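Local coordinates for reticulocyte binding protein (Streptococcus agalactiae COH1, PDB 3FAX), which probably hydrolyses alpha-1,6 branch linkages in alpha-glucans such as pullulan and glycogen, as a pullulanase-type enzyme of the alpha-amylase family, at residues 456-461 with 484-489; 514-519 with 565-570. One frame throughout, in Å; residues are numbered along the deposited sequence.

Overall arrangement
Both contacts lie at the C-terminal ends of the strands of the same closed parallel barrel, the catalytic domain of the alpha-amylase family. Contact 1 joins strands 453-456 and 482-485, and contact 2 joins strands 513-517 and 566-568. Their centres are 11 Å apart. Because 482-485 and 513-517 are neighbours, both run on as one sheet, with a probable hydrogen bond from G485 N to G514 O at 2.9 Å. W488 of contact 1 packs on contact 2, its CH2 3.5 Å from Y569 OH. D457 and E486 of contact 1 probably occupy the family's nucleophile and acid/base positions, near the sugars. The chain B glucose touches both contacts, over the W488 ring and bonded to D518.

Contact 1 of 2, residues 456-461 with 484-489; sequences FDMMGD and IGEGWR. With GLC (alpha-D-glucopyranose), chain B; GLC (alpha-D-glucopyranose), chain C.
F456 and G485 form a parallel beta bridge: F456 N donates to I484 O at 2.9 Å, and its own carbonyl accepts E486 N. The F456 ring presents an edge to I484 O.

With chi1 at -172°, the D457 chain is turned beside its own carbonyl carbon, and the carboxylate, although CB points away, comes back alongside that of E486. The two acceptors D457 OD1 and E486 OE1 stand 3.1 Å apart, with no hydrogen bond between them; R455 forms a salt bridge with OD1, and N393 binds OD2. These positions, at the ends of the fourth and fifth barrel strands, are consistent with those of the nucleophile and acid/base in alpha-amylase family enzymes.

M458 N reaches E486 OE1 on its anti side in a straight bond (3.1 Å, 172°). W488 NE1 meets E486 OE2 from above the carboxylate plane at 2.8 Å, so the two N-H groups hold the two oxygens from different directions and restrain the carboxylate. The sulfur of M458 lies at the indole edge, SD 4.0 Å from W488 CD1, a Met-aromatic contact. One face of that indole carries the chain B glucose, and the opposite face rests on E486 CB; the chain C glucose brings C1 to 3.6 Å from W488 NE1 and O6 close to M458 CE.

M459 begins a 3-10 turn; its N makes a bent, weak bond to E486 O, while its methyl CE folds back to 3.4 Å from G485 CA. G460 N adds another weak bond to E486 O and also donates to a water that bridges to W488 O. Beyond the segments, F456 packs on V390 of strand 385-390. M459 and E486 touch V513 and F516 of strand 513-517, and W488 reaches D518 and R521 of helix 518-525.

Contact 2 of 2, residues 514-519 with 565-570; sequences GVFSDD and DVVQYI. With CA (calcium ion), chain F; GLC (alpha-D-glucopyranose), chain B.
F516 drives the edge of its ring into the face of Y569 where the sixth and seventh strands of the (beta/alpha)8 barrel run side by side. The pair is edge-to-face, with ring centroids 4.8 Å apart and planes at 56°, and F516 CD1 sits above the centre of the tyrosine ring. Y569 places CG between its backbone N and carbonyl carbon (chi1 87°), which brings the ring up beside F516 and the S517 carbonyl. Its rim also meets the backbone at the strand-helix junction, Y569 CE1 approaching S517 O to 3.4 Å, with that oxygen at the ring edge, near its plane. Its hydroxyl is hydrogen-bonded to R521.

V567 lies on the same face of the sheet as F516, crossing it at a slant with CG1 3.8 Å from F516 CD1. F616 of strand 614-618 continues this cluster, edge-to-face with F516 and in touch with V567 and Y569. On the other face S517 CB packs against V566 CG1.

The backbones are joined as parallel strands. V515 N donates to D565 O at 2.8 Å, V515 O accepts V567 N, and S517 N returns to V567 O.

Each end of the contact holds a bound group. D565 grips a calcium ion with both carboxylate oxygens, OD2 closer than OD1, in a site completed by D561, M507, T510 and D511. S517 is the N-cap residue of helix 518-525. Within that helix's first turn, D518 has OD1 bound by Q504 and N557, while OD2 accepts a hydrogen bond from O2 of the chain B glucose at 2.7 Å.

Contact 1 of 2, residues 456-461 with 484-489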
loop_
_atom_site.group_PDB
_atom_site.type_symbol
_atom_site.label_atom_id
_atom_site.label_comp_id
_atom_site.label_asym_id
_atom_site.label_seq_id
_atom_site.Cartn_x
_atom_site.Cartn_y
_atom_site.Cartn_z
ATOM N N PHE A 456 -3.677 -0.152 -1.072
ATOM C CA PHE A 456 -3.021 0.705 -2.084
ATOM C C PHE A 456 -2.084 1.735 -1.469
ATOM O O PHE A 456 -2.517 2.612 -0.718
ATOM C CB PHE A 456 -4.055 1.452 -2.921
ATOM C CG PHE A 456 -4.788 0.582 -3.880
ATOM C CD1 PHE A 456 -4.316 0.403 -5.171
ATOM C CD2 PHE A 456 -5.941 -0.084 -3.495
ATOM C CE1 PHE A 456 -4.999 -0.410 -6.068
ATOM C CE2 PHE A 456 -6.629 -0.900 -4.382
ATOM C CZ PHE A 456 -6.161 -1.067 -5.665
ATOM N N ASP A 457 -0.809 1.640 -1.814
ATOM C CA ASP A 457 0.165 2.657 -1.439
ATOM C C ASP A 457 -0.165 3.960 -2.172
ATOM O O ASP A 457 -0.549 3.929 -3.339
ATOM C CB ASP A 457 1.581 2.182 -1.795
ATOM C CG ASP A 457 2.680 3.102 -1.246
ATOM O OD1 ASP A 457 2.890 3.120 -0.010
ATOM O OD2 ASP A 457 3.338 3.790 -2.059
ATOM N N MET A 458 -0.022 5.088 -1.474
ATOM C CA MET A 458 -0.279 6.423 -2.024
ATOM C C MET A 458 -1.459 6.378 -2.962
ATOM O O MET A 458 -1.330 6.676 -4.136
ATOM C CB MET A 458 0.936 6.970 -2.787
ATOM C CG MET A 458 2.221 7.084 -1.998
ATOM S SD MET A 458 2.240 8.332 -0.697
ATOM C CE MET A 458 3.992 8.304 -0.316
ATOM N N MET A 459 -2.617 5.983 -2.449
ATOM C CA MET A 459 -3.770 5.789 -3.310
ATOM C C MET A 459 -4.213 7.103 -3.961
ATOM O O MET A 459 -4.741 7.113 -5.074
ATOM C CB MET A 459 -4.913 5.179 -2.530
ATOM C CG MET A 459 -5.959 4.556 -3.404
ATOM S SD MET A 459 -7.356 4.129 -2.405
ATOM C CE MET A 459 -7.096 2.413 -2.113
ATOM N N GLY A 460 -3.975 8.211 -3.268
ATOM C CA GLY A 460 -4.366 9.522 -3.760
ATOM C C GLY A 460 -3.613 9.966 -5.003
ATOM O O GLY A 460 -3.952 10.991 -5.606
ATOM N N ASP A 461 -2.591 9.208 -5.389
ATOM C CA ASP A 461 -1.919 9.469 -6.651
ATOM C C ASP A 461 -2.769 9.051 -7.862
ATOM O O ASP A 461 -2.567 9.563 -8.965
ATOM C CB ASP A 461 -0.543 8.797 -6.686
ATOM C CG ASP A 461 0.564 9.690 -6.127
ATOM O OD1 ASP A 461 0.261 10.613 -5.327
ATOM O OD2 ASP A 461 1.737 9.463 -6.500
ATOM N N ILE A 484 -8.364 -1.294 1.085
ATOM C CA ILE A 484 -8.035 -0.044 1.773
ATOM C C ILE A 484 -6.912 0.653 1.009
ATOM O O ILE A 484 -6.384 0.098 0.047
ATOM C CB ILE A 484 -7.669 -0.276 3.257
ATOM C CG1 ILE A 484 -6.358 -1.052 3.383
ATOM C CG2 ILE A 484 -8.818 -1.007 3.985
ATOM C CD1 ILE A 484 -6.010 -1.443 4.809
ATOM N N GLY A 485 -6.567 1.874 1.413
ATOM C CA GLY A 485 -5.427 2.571 0.817
ATOM C C GLY A 485 -5.070 3.860 1.522
ATOM O O GLY A 485 -5.864 4.403 2.283
ATOM N N GLU A 486 -3.860 4.343 1.269
ATOM C CA GLU A 486 -3.434 5.645 1.775
ATOM C C GLU A 486 -4.082 6.734 0.922
ATOM O O GLU A 486 -3.677 6.930 -0.222
ATOM C CB GLU A 486 -1.923 5.797 1.668
ATOM C CG GLU A 486 -1.089 4.880 2.512
ATOM C CD GLU A 486 0.381 5.302 2.489
ATOM O OE1 GLU A 486 1.057 5.123 1.440
ATOM O OE2 GLU A 486 0.854 5.830 3.519
ATOM N N GLY A 487 -5.069 7.438 1.475
ATOM C CA GLY A 487 -5.785 8.493 0.744
ATOM C C GLY A 487 -5.228 9.908 0.908
ATOM O O GLY A 487 -5.982 10.878 0.882
ATOM N N TRP A 488 -3.915 10.044 1.059
ATOM C CA TRP A 488 -3.315 11.369 1.209
ATOM C C TRP A 488 -3.521 12.218 -0.066
ATOM O O TRP A 488 -3.323 11.738 -1.183
ATOM C CB TRP A 488 -1.820 11.277 1.508
ATOM C CG TRP A 488 -1.372 10.167 2.417
ATOM C CD1 TRP A 488 -0.363 9.291 2.175
ATOM C CD2 TRP A 488 -1.898 9.827 3.705
ATOM N NE1 TRP A 488 -0.225 8.419 3.223
ATOM C CE2 TRP A 488 -1.151 8.731 4.182
ATOM C CE3 TRP A 488 -2.920 10.344 4.505
ATOM C CZ2 TRP A 488 -1.397 8.138 5.417
ATOM C CZ3 TRP A 488 -3.164 9.760 5.728
ATOM C CH2 TRP A 488 -2.404 8.666 6.176
ATOM N N ARG A 489 -3.900 13.478 0.106
ATOM C CA ARG A 489 -4.140 14.381 -1.034
ATOM C C ARG A 489 -2.838 14.763 -1.735
ATOM O O ARG A 489 -2.289 15.851 -1.521
ATOM C CB ARG A 489 -4.861 15.637 -0.571
ATOM C CG ARG A 489 -6.210 15.360 0.035
ATOM C CD ARG A 489 -6.802 16.601 0.647
ATOM N NE ARG A 489 -7.983 16.273 1.433
ATOM C CZ ARG A 489 -7.965 15.866 2.701
ATOM N NH1 ARG A 489 -6.822 15.745 3.368
ATOM N NH2 ARG A 489 -9.111 15.589 3.314
HETATM C C1 GLC B . -0.433 13.949 5.265
HETATM C C2 GLC B . -0.543 12.696 6.129
HETATM C C3 GLC B . 0.800 12.000 6.236
HETATM C C4 GLC B . 1.361 11.756 4.848
HETATM C C5 GLC B . 1.446 13.073 4.090
HETATM C C6 GLC B . 2.030 12.843 2.698
HETATM O O2 GLC B . -0.969 13.021 7.430
HETATM O O3 GLC B . 0.657 10.773 6.910
HETATM O O4 GLC B . 2.649 11.211 4.995
HETATM O O5 GLC B . 0.151 13.638 4.011
HETATM O O6 GLC B . 1.703 13.911 1.845
HETATM C C1 GLC C . 2.867 9.992 4.261
HETATM C C2 GLC C . 3.454 8.944 5.209
HETATM C C3 GLC C . 4.938 9.167 5.511
HETATM C C4 GLC C . 5.732 9.545 4.269
HETATM C C5 GLC C . 5.017 10.667 3.514
HETATM C C6 GLC C . 5.757 11.098 2.251
HETATM O O2 GLC C . 2.736 8.945 6.424
HETATM O O3 GLC C . 5.499 7.983 6.025
HETATM O O4 GLC C . 7.039 9.910 4.670
HETATM O O5 GLC C . 3.723 10.205 3.156
HETATM O O6 GLC C . 5.737 10.049 1.302
HETATM O O HOH W 1 -1.958 9.394 -1.473
#

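Contact 2 of 2, residues 514-519 with 565-570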
loop_
_atom_site.group_PDB
_atom_site.type_symbol
_atom_site.label_atom_id
_atom_site.label_comp_id
_atom_site.label_asym_id
_atom_site.label_seq_id
_atom_site.Cartn_x
_atom_site.Cartn_y
_atom_site.Cartn_z
ATOM N N GLY A 514 -11.721 1.838 1.721
ATOM C CA GLY A 514 -11.497 2.632 2.939
ATOM C C GLY A 514 -10.129 3.314 2.966
ATOM O O GLY A 514 -9.199 2.890 2.265
ATOM N N VAL A 515 -9.993 4.358 3.782
ATOM C CA VAL A 515 -8.711 5.067 3.884
ATOM C C VAL A 515 -8.209 5.250 5.305
ATOM O O VAL A 515 -8.983 5.459 6.239
ATOM C CB VAL A 515 -8.736 6.443 3.181
ATOM C CG1 VAL A 515 -9.006 6.267 1.687
ATOM C CG2 VAL A 515 -9.740 7.384 3.843
ATOM N N PHE A 516 -6.890 5.175 5.447
ATOM C CA PHE A 516 -6.228 5.430 6.717
ATOM C C PHE A 516 -6.619 6.791 7.269
ATOM O O PHE A 516 -6.658 7.787 6.542
ATOM C CB PHE A 516 -4.710 5.352 6.566
ATOM C CG PHE A 516 -4.186 3.950 6.395
ATOM C CD1 PHE A 516 -4.020 3.120 7.501
ATOM C CD2 PHE A 516 -3.847 3.471 5.141
ATOM C CE1 PHE A 516 -3.526 1.827 7.360
ATOM C CE2 PHE A 516 -3.356 2.186 4.981
ATOM C CZ PHE A 516 -3.199 1.353 6.095
ATOM N N SER A 517 -6.918 6.800 8.566
ATOM C CA SER A 517 -7.291 7.998 9.295
ATOM C C SER A 517 -6.072 8.556 10.014
ATOM O O SER A 517 -5.731 8.111 11.102
ATOM C CB SER A 517 -8.399 7.675 10.306
ATOM O OG SER A 517 -8.928 8.844 10.884
ATOM N N ASP A 518 -5.411 9.530 9.392
ATOM C CA ASP A 518 -4.303 10.229 10.042
ATOM C C ASP A 518 -4.790 11.149 11.172
ATOM O O ASP A 518 -4.011 11.519 12.051
ATOM C CB ASP A 518 -3.433 11.001 9.024
ATOM C CG ASP A 518 -4.235 11.932 8.111
ATOM O OD1 ASP A 518 -5.410 11.637 7.797
ATOM O OD2 ASP A 518 -3.666 12.953 7.684
ATOM N N ASP A 519 -6.077 11.500 11.163
ATOM C CA ASP A 519 -6.639 12.365 12.210
ATOM C C ASP A 519 -6.647 11.657 13.562
ATOM O O ASP A 519 -6.218 12.231 14.571
ATOM C CB ASP A 519 -8.064 12.821 11.862
ATOM C CG ASP A 519 -8.460 14.086 12.596
ATOM O OD1 ASP A 519 -7.747 15.099 12.419
ATOM O OD2 ASP A 519 -9.472 14.080 13.341
ATOM N N ASP A 565 -15.504 3.616 5.580
ATOM C CA ASP A 565 -14.570 4.516 4.897
ATOM C C ASP A 565 -13.276 4.734 5.670
ATOM O O ASP A 565 -12.298 5.227 5.104
ATOM C CB ASP A 565 -15.202 5.889 4.670
ATOM C CG ASP A 565 -16.405 5.842 3.769
ATOM O OD1 ASP A 565 -16.502 4.916 2.929
ATOM O OD2 ASP A 565 -17.251 6.753 3.885
ATOM N N VAL A 566 -13.272 4.396 6.958
ATOM C CA VAL A 566 -12.175 4.777 7.843
ATOM C C VAL A 566 -11.401 3.553 8.318
ATOM O O VAL A 566 -11.961 2.636 8.916
ATOM C CB VAL A 566 -12.698 5.610 9.043
ATOM C CG1 VAL A 566 -11.596 5.881 10.062
ATOM C CG2 VAL A 566 -13.294 6.925 8.541
ATOM N N VAL A 567 -10.112 3.545 8.004
ATOM C CA VAL A 567 -9.178 2.599 8.575
ATOM C C VAL A 567 -8.538 3.285 9.780
ATOM O O VAL A 567 -7.817 4.288 9.640
ATOM C CB VAL A 567 -8.104 2.185 7.546
ATOM C CG1 VAL A 567 -7.176 1.130 8.144
ATOM C CG2 VAL A 567 -8.774 1.683 6.260
ATOM N N GLN A 568 -8.829 2.760 10.967
ATOM C CA GLN A 568 -8.377 3.382 12.205
ATOM C C GLN A 568 -6.998 2.838 12.542
ATOM O O GLN A 568 -6.812 1.621 12.594
ATOM C CB GLN A 568 -9.353 3.096 13.349
ATOM C CG GLN A 568 -10.825 3.433 13.058
ATOM C CD GLN A 568 -11.213 4.888 13.342
ATOM O OE1 GLN A 568 -12.362 5.167 13.691
ATOM N NE2 GLN A 568 -10.270 5.810 13.185
ATOM N N TYR A 569 -6.031 3.732 12.760
ATOM C CA TYR A 569 -4.680 3.311 13.117
ATOM C C TYR A 569 -3.877 4.353 13.907
ATOM O O TYR A 569 -4.180 5.552 13.890
ATOM C CB TYR A 569 -3.911 2.870 11.863
ATOM C CG TYR A 569 -3.188 3.963 11.080
ATOM C CD1 TYR A 569 -3.816 5.148 10.732
ATOM C CD2 TYR A 569 -1.885 3.774 10.650
ATOM C CE1 TYR A 569 -3.155 6.124 9.999
ATOM C CE2 TYR A 569 -1.222 4.729 9.925
ATOM C CZ TYR A 569 -1.858 5.902 9.596
ATOM O OH TYR A 569 -1.174 6.847 8.873
ATOM N N ILE A 570 -2.864 3.859 14.615
ATOM C CA ILE A 570 -1.914 4.698 15.344
ATOM C C ILE A 570 -0.454 4.366 14.991
ATOM O O ILE A 570 0.453 5.145 15.301
ATOM C CB ILE A 570 -2.124 4.606 16.876
ATOM C CG1 ILE A 570 -2.235 3.151 17.340
ATOM C CG2 ILE A 570 -3.356 5.379 17.286
ATOM C CD1 ILE A 570 -2.373 2.987 18.850
HETATM CA CA CA F . -18.490 6.623 1.785
HETATM C C1 GLC B . -0.433 13.949 5.265
HETATM C C2 GLC B . -0.543 12.696 6.129
HETATM C C3 GLC B . 0.800 12.000 6.236
HETATM C C4 GLC B . 1.361 11.756 4.848
HETATM C C5 GLC B . 1.446 13.073 4.090
HETATM C C6 GLC B . 2.030 12.843 2.698
HETATM O O2 GLC B . -0.969 13.021 7.430
HETATM O O3 GLC B . 0.657 10.773 6.910
HETATM O O4 GLC B . 2.649 11.211 4.995
HETATM O O5 GLC B . 0.151 13.638 4.011
HETATM O O6 GLC B . 1.703 13.911 1.845
#